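D7 protein (Anopheles stephensi, PDB 3NHT) binds and sequesters cysteinyl leukotrienes and thromboxane A2 analogues, modulating the mosquito's blood feeding by blunting the vertebrate host's response. Local coordinates at residues A[72-77]-A[128-133]; A[147-152]-A[266-271]. One frame throughout, in Å; residues are numbered along the deposited sequence.

Contact 1. Residues A[72-77]-A[128-133]; sequences DRIPVQ and RQLYHG. With U46 ((5E)-7-{6-[(1E)-3-hydroxyoct-1-enyl]-2-oxabicyclo[2.2.1]hept-5-yl}hept-5-enoic acid), chain B; SO4 (sulfate ion), chain C.
Beside the eicosanoid pocket, where helix 109-130 ends and the chain runs on toward the ligand, Gln77 of helix 73-85 reaches over to Leu130, Tyr131 and His132. Gln77 NE2 donates to Leu130 O at 2.9 Å in a nearly straight bond (167°), with the oxygen in the plane of the amide. Glutamine suits this place: a carbonyl in the last turn of a helix lacks the usual helical amide donor, and here the side chain supplies one, while a water joins Leu130 O to Gln77 O. With Gln77 CG anti to its own backbone N (chi1 -178°) and a bend at chi2, the amide lies stacked on the Tyr131 ring, the planes 11° apart, and that CG lies 3.8 Å from the Tyr131 ring centroid in a CH-pi contact. Gln77 OE1 accepts from Leu6 N, so both ends of the amide are held. The Tyr131 OH abuts Ile74 CD1 at 3.3 Å, and Ile74 CG2 meets Leu130 CD1 crosswise at 4.1 Å. From the last turn of the helix, Arg128 reaches Gly133 O, beyond its end, side-on through NE and NH2, and Gly133 O lies 3.1 Å from CAN of the ligand U46; Gly133 also belongs to the leukotriene C4 site. Ile74 continues its packing onto helix 89-101, His132 meets Tyr81 of helix 73-85 edge-to-face, and the N-terminal Trp3 and Ala5 lie against Gln77.

Contact 2. Residues A[147-152]-A[266-271]; sequences EIKQKG and ADYAYL. With U46 ((5E)-7-{6-[(1E)-3-hydroxyoct-1-enyl]-2-oxabicyclo[2.2.1]hept-5-yl}hept-5-enoic acid), chain B.
Lys149, the first residue of 147-152 to meet the other segment, runs its methylenes toward Tyr268 and brings CE to 3.6 Å from Tyr268 OH. Its chain leaves with CG anti to the backbone N (chi1 -174°), then bends at chi3 and chi4, which curls Lys149 NZ back to Gln150 O at 2.9 Å; Ser265 O and Glu153 O also accept from NZ. Lysine fits because its long arm packs against the tyrosine while the amine, probably charged, donates to three backbone carbonyls. The Tyr268 hydroxyl, for its part, bonds Glu9 OE2. After Gln150, Lys151 turns its side chain away from 266-271 and toward the ligand, where Lys151 NZ bonds carboxylate oxygen OAY of U46 at 2.7 Å. Gly152 then closes the contact: Gly152 N donates to Ala266 O at 2.8 Å, in the carbonyl plane but bent at the hydrogen (132°). The positive phi of Gly152 (86°) is readily accessible to glycine, and the small side chain of Ala266 is consistent with the close backbones, Ala266 CB being 3.9 Å from Gly152 O. Beyond Ala266, an Asx turn from Asp267 OD1 to Ala269 N lies within a type I turn, shaping the loop. Backbone carbonyls near the end of helix 251-266 thus accept from a lysine amine and a peptide N-H, which would probably offset the partial negative charge there, while Lys151 NZ bonds the ligand's carboxylate.

Overall arrangement
Both contacts are largely buried and both touch the ligand U46, though their centres lie 21 Å apart and their nearest atoms about 7 Å. None of the touching residues of contact 1 is exposed, whereas contact 2 includes exposed Lys151. Contact 1 is nevertheless farther from the centre of the chain (about 17 Å, against about 9 Å) and joins two helices, one at its C-terminal end. Contact 2 joins two loops, and the two contacts share no helix or loop. Apolar and stacked side chains accompany a side-chain amide in 72-77/128-133; lysine and backbone polar groups dominate 147-152/266-271. Likewise, Gly133 lies against the ligand's carbon chain, and Lys151 takes the acid head.

Contact 1. Residues A[72-77]-A[128-133]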
# COMPACT_ATOMS: atom_id res chain seq x y z
N ASP A 72 14.00 -9.27 15.90
CA ASP A 72 12.98 -10.02 16.62
C ASP A 72 11.61 -9.96 15.96
O ASP A 72 10.72 -10.75 16.30
CB ASP A 72 12.90 -9.57 18.09
CG ASP A 72 14.10 -10.01 18.92
OD1 ASP A 72 15.05 -10.65 18.41
OD2 ASP A 72 14.09 -9.69 20.13
N ARG A 73 11.44 -9.04 15.01
CA ARG A 73 10.20 -8.98 14.24
C ARG A 73 10.06 -10.13 13.27
O ARG A 73 8.94 -10.50 12.92
CB ARG A 73 10.06 -7.65 13.50
CG ARG A 73 9.90 -6.45 14.44
CD ARG A 73 9.80 -5.16 13.65
NE ARG A 73 9.65 -4.01 14.55
CZ ARG A 73 9.63 -2.74 14.16
NH1 ARG A 73 9.80 -2.42 12.88
NH2 ARG A 73 9.46 -1.78 15.05
N ILE A 74 11.18 -10.72 12.86
CA ILE A 74 11.13 -11.83 11.90
C ILE A 74 10.38 -13.05 12.46
O ILE A 74 9.47 -13.57 11.79
CB ILE A 74 12.55 -12.15 11.31
CG1 ILE A 74 12.84 -11.24 10.13
CG2 ILE A 74 12.66 -13.60 10.85
CD1 ILE A 74 12.79 -9.74 10.45
N PRO A 75 10.70 -13.48 13.69
CA PRO A 75 9.91 -14.58 14.24
C PRO A 75 8.43 -14.22 14.46
O PRO A 75 7.57 -15.10 14.36
CB PRO A 75 10.63 -14.90 15.56
CG PRO A 75 12.07 -14.54 15.26
CD PRO A 75 11.95 -13.27 14.45
N VAL A 76 8.12 -12.95 14.73
CA VAL A 76 6.73 -12.53 14.87
C VAL A 76 6.00 -12.66 13.53
O VAL A 76 4.89 -13.20 13.46
CB VAL A 76 6.62 -11.09 15.42
CG1 VAL A 76 5.17 -10.61 15.45
CG2 VAL A 76 7.25 -10.98 16.81
N GLN A 77 6.62 -12.16 12.46
CA GLN A 77 6.07 -12.31 11.12
C GLN A 77 5.84 -13.78 10.77
O GLN A 77 4.77 -14.14 10.26
CB GLN A 77 7.01 -11.67 10.08
CG GLN A 77 6.48 -11.75 8.64
CD GLN A 77 5.28 -10.85 8.39
OE1 GLN A 77 5.02 -9.92 9.14
NE2 GLN A 77 4.54 -11.15 7.32
N ARG A 128 10.55 -14.63 1.07
CA ARG A 128 9.39 -14.62 0.19
C ARG A 128 8.21 -15.39 0.78
O ARG A 128 7.05 -15.05 0.52
CB ARG A 128 9.74 -15.13 -1.21
CG ARG A 128 10.79 -14.29 -1.91
CD ARG A 128 11.08 -14.77 -3.33
NE ARG A 128 9.94 -14.53 -4.20
CZ ARG A 128 9.95 -14.69 -5.52
NH1 ARG A 128 11.04 -15.10 -6.15
NH2 ARG A 128 8.85 -14.42 -6.21
N GLN A 129 8.49 -16.43 1.57
CA GLN A 129 7.42 -17.11 2.30
C GLN A 129 6.91 -16.24 3.44
O GLN A 129 5.70 -16.05 3.58
CB GLN A 129 7.90 -18.46 2.84
CG GLN A 129 8.16 -19.50 1.75
CD GLN A 129 6.92 -19.78 0.92
OE1 GLN A 129 5.87 -20.09 1.47
NE2 GLN A 129 7.04 -19.67 -0.39
N LEU A 130 7.82 -15.69 4.23
CA LEU A 130 7.40 -14.94 5.42
C LEU A 130 6.63 -13.67 5.07
O LEU A 130 5.66 -13.33 5.75
CB LEU A 130 8.58 -14.57 6.33
CG LEU A 130 9.38 -15.75 6.89
CD1 LEU A 130 10.36 -15.22 7.92
CD2 LEU A 130 8.47 -16.82 7.50
N TYR A 131 7.09 -12.98 4.03
CA TYR A 131 6.54 -11.68 3.67
C TYR A 131 5.68 -11.69 2.40
O TYR A 131 5.53 -10.67 1.72
CB TYR A 131 7.67 -10.63 3.59
CG TYR A 131 8.29 -10.32 4.94
CD1 TYR A 131 7.71 -9.39 5.82
CD2 TYR A 131 9.45 -10.97 5.36
CE1 TYR A 131 8.28 -9.12 7.07
CE2 TYR A 131 10.02 -10.70 6.61
CZ TYR A 131 9.43 -9.78 7.45
OH TYR A 131 10.00 -9.52 8.68
N HIS A 132 5.08 -12.84 2.11
CA HIS A 132 4.03 -12.94 1.09
C HIS A 132 4.52 -12.43 -0.25
O HIS A 132 3.86 -11.64 -0.93
CB HIS A 132 2.76 -12.22 1.58
CG HIS A 132 2.45 -12.50 3.02
ND1 HIS A 132 2.35 -13.78 3.53
CD2 HIS A 132 2.27 -11.66 4.07
CE1 HIS A 132 2.10 -13.71 4.82
NE2 HIS A 132 2.03 -12.44 5.17
N GLY A 133 5.70 -12.90 -0.61
CA GLY A 133 6.38 -12.50 -1.84
C GLY A 133 6.38 -13.54 -2.95
O GLY A 133 7.27 -13.54 -3.79
OAX U46 B . -0.57 -11.88 -5.18
CAW U46 B . 0.31 -11.53 -6.22
OAY U46 B . -0.10 -11.50 -7.55
CAR U46 B . 1.77 -11.15 -5.94
CAQ U46 B . 2.21 -11.70 -4.58
CAP U46 B . 3.65 -11.23 -4.32
CAO U46 B . 4.56 -12.00 -5.28
CAN U46 B . 5.84 -11.39 -5.56
CAF U46 B . 6.34 -10.05 -5.00
CAD U46 B . 7.01 -9.30 -6.16
CAC U46 B . 6.03 -8.99 -7.30
CAB U46 B . 6.28 -7.59 -7.79
CAT U46 B . 4.92 -8.06 -6.85
OAS U46 B . 5.35 -6.72 -6.30
CAA U46 B . 6.84 -6.77 -6.62
CAE U46 B . 7.47 -7.88 -5.78
CAG U46 B . 8.99 -7.77 -5.71
CAH U46 B . 9.64 -7.91 -4.44
CAI U46 B . 11.16 -7.84 -4.42
OAU U46 B . 11.84 -7.06 -5.52
CAJ U46 B . 11.77 -7.58 -3.06
CAK U46 B . 13.28 -7.75 -2.98
CAL U46 B . 13.97 -7.45 -1.65
CAM U46 B . 14.00 -6.00 -1.16
CAV U46 B . 14.66 -5.77 0.21
S SO4 C . 9.45 -3.16 18.36
O1 SO4 C . 9.69 -4.23 17.39
O2 SO4 C . 8.59 -3.67 19.43
O3 SO4 C . 8.79 -2.04 17.71
O4 SO4 C . 10.72 -2.72 18.94
O HOH W 1 4.82 -15.22 7.67

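Contact 2. Residues A[147-152]-A[266-271]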
# COMPACT_ATOMS: atom_id res chain seq x y z
N GLU A 147 -11.12 -11.83 5.27
CA GLU A 147 -11.26 -10.43 5.69
C GLU A 147 -10.16 -9.47 5.21
O GLU A 147 -10.18 -8.30 5.56
CB GLU A 147 -11.46 -10.33 7.21
CG GLU A 147 -12.86 -10.77 7.65
CD GLU A 147 -13.95 -10.04 6.88
OE1 GLU A 147 -14.15 -8.84 7.14
OE2 GLU A 147 -14.59 -10.67 6.00
N ILE A 148 -9.22 -9.98 4.41
CA ILE A 148 -8.20 -9.15 3.74
C ILE A 148 -8.74 -8.71 2.38
O ILE A 148 -9.32 -9.52 1.65
CB ILE A 148 -6.89 -9.97 3.46
CG1 ILE A 148 -6.32 -10.58 4.74
CG2 ILE A 148 -5.86 -9.10 2.73
CD1 ILE A 148 -5.06 -11.39 4.51
N LYS A 149 -8.54 -7.44 2.02
CA LYS A 149 -8.89 -6.97 0.68
C LYS A 149 -8.15 -7.80 -0.39
O LYS A 149 -6.93 -7.92 -0.32
CB LYS A 149 -8.56 -5.48 0.52
CG LYS A 149 -9.04 -4.91 -0.82
CD LYS A 149 -8.23 -3.71 -1.26
CE LYS A 149 -6.91 -4.13 -1.89
NZ LYS A 149 -7.05 -4.58 -3.32
N GLN A 150 -8.90 -8.35 -1.35
CA GLN A 150 -8.34 -9.20 -2.41
C GLN A 150 -7.76 -8.38 -3.56
O GLN A 150 -8.13 -7.22 -3.75
CB GLN A 150 -9.41 -10.10 -3.03
CG GLN A 150 -10.33 -10.83 -2.10
CD GLN A 150 -11.24 -11.78 -2.88
OE1 GLN A 150 -12.38 -11.45 -3.20
NE2 GLN A 150 -10.71 -12.94 -3.22
N LYS A 151 -6.89 -9.00 -4.36
CA LYS A 151 -6.51 -8.41 -5.64
C LYS A 151 -7.78 -8.35 -6.49
O LYS A 151 -8.63 -9.26 -6.43
CB LYS A 151 -5.46 -9.26 -6.38
CG LYS A 151 -4.08 -9.33 -5.72
CD LYS A 151 -3.08 -9.99 -6.68
CE LYS A 151 -3.42 -11.45 -6.91
NZ LYS A 151 -2.69 -12.03 -8.08
N GLY A 152 -7.92 -7.29 -7.26
CA GLY A 152 -9.11 -7.08 -8.08
C GLY A 152 -10.26 -6.40 -7.37
O GLY A 152 -11.23 -6.01 -8.00
N ALA A 266 -7.67 -1.40 -6.58
CA ALA A 266 -8.14 -2.70 -7.06
C ALA A 266 -7.07 -3.46 -7.83
O ALA A 266 -7.15 -4.68 -7.94
CB ALA A 266 -9.39 -2.54 -7.93
N ASP A 267 -6.10 -2.73 -8.38
CA ASP A 267 -5.05 -3.32 -9.19
C ASP A 267 -3.73 -2.68 -8.79
O ASP A 267 -3.34 -1.65 -9.32
CB ASP A 267 -5.35 -3.09 -10.67
CG ASP A 267 -4.33 -3.72 -11.58
OD1 ASP A 267 -3.38 -4.36 -11.07
OD2 ASP A 267 -4.49 -3.57 -12.80
N TYR A 268 -3.05 -3.33 -7.83
CA TYR A 268 -1.80 -2.79 -7.30
C TYR A 268 -0.69 -2.70 -8.35
O TYR A 268 0.28 -1.96 -8.18
CB TYR A 268 -1.36 -3.59 -6.06
CG TYR A 268 -2.04 -3.21 -4.75
CD1 TYR A 268 -3.21 -2.44 -4.73
CD2 TYR A 268 -1.52 -3.65 -3.53
CE1 TYR A 268 -3.83 -2.11 -3.53
CE2 TYR A 268 -2.15 -3.33 -2.32
CZ TYR A 268 -3.30 -2.55 -2.33
OH TYR A 268 -3.91 -2.21 -1.13
N ALA A 269 -0.85 -3.41 -9.47
CA ALA A 269 0.13 -3.36 -10.54
C ALA A 269 -0.16 -2.26 -11.57
O ALA A 269 0.60 -2.10 -12.52
CB ALA A 269 0.22 -4.72 -11.24
N TYR A 270 -1.22 -1.49 -11.36
CA TYR A 270 -1.70 -0.56 -12.39
C TYR A 270 -0.64 0.36 -12.99
O TYR A 270 -0.54 0.48 -14.22
CB TYR A 270 -2.90 0.27 -11.89
CG TYR A 270 -3.61 0.96 -13.03
CD1 TYR A 270 -4.55 0.28 -13.79
CD2 TYR A 270 -3.33 2.29 -13.35
CE1 TYR A 270 -5.20 0.90 -14.85
CE2 TYR A 270 -3.97 2.93 -14.40
CZ TYR A 270 -4.90 2.23 -15.15
OH TYR A 270 -5.56 2.84 -16.20
N LEU A 271 0.14 1.02 -12.13
CA LEU A 271 1.12 2.00 -12.59
C LEU A 271 2.49 1.40 -12.91
O LEU A 271 3.37 2.10 -13.42
CB LEU A 271 1.29 3.11 -11.55
CG LEU A 271 0.10 4.00 -11.21
CD1 LEU A 271 0.50 4.99 -10.14
CD2 LEU A 271 -0.42 4.73 -12.45
OAX U46 B . -0.57 -11.88 -5.18
CAW U46 B . 0.31 -11.53 -6.22
OAY U46 B . -0.10 -11.50 -7.55
CAR U46 B . 1.77 -11.15 -5.94
CAQ U46 B . 2.21 -11.70 -4.58
CAP U46 B . 3.65 -11.23 -4.32
CAO U46 B . 4.56 -12.00 -5.28
CAN U46 B . 5.84 -11.39 -5.56
CAF U46 B . 6.34 -10.05 -5.00
CAD U46 B . 7.01 -9.30 -6.16
CAC U46 B . 6.03 -8.99 -7.30
CAB U46 B . 6.28 -7.59 -7.79
CAT U46 B . 4.92 -8.06 -6.85
OAS U46 B . 5.35 -6.72 -6.30
CAA U46 B . 6.84 -6.77 -6.62
CAE U46 B . 7.47 -7.88 -5.78
CAG U46 B . 8.99 -7.77 -5.71
CAH U46 B . 9.64 -7.91 -4.44
CAI U46 B . 11.16 -7.84 -4.42
OAU U46 B . 11.84 -7.06 -5.52
CAJ U46 B . 11.77 -7.58 -3.06
CAK U46 B . 13.28 -7.75 -2.98
CAL U46 B . 13.97 -7.45 -1.65
CAM U46 B . 14.00 -6.00 -1.16
CAV U46 B . 14.66 -5.77 0.21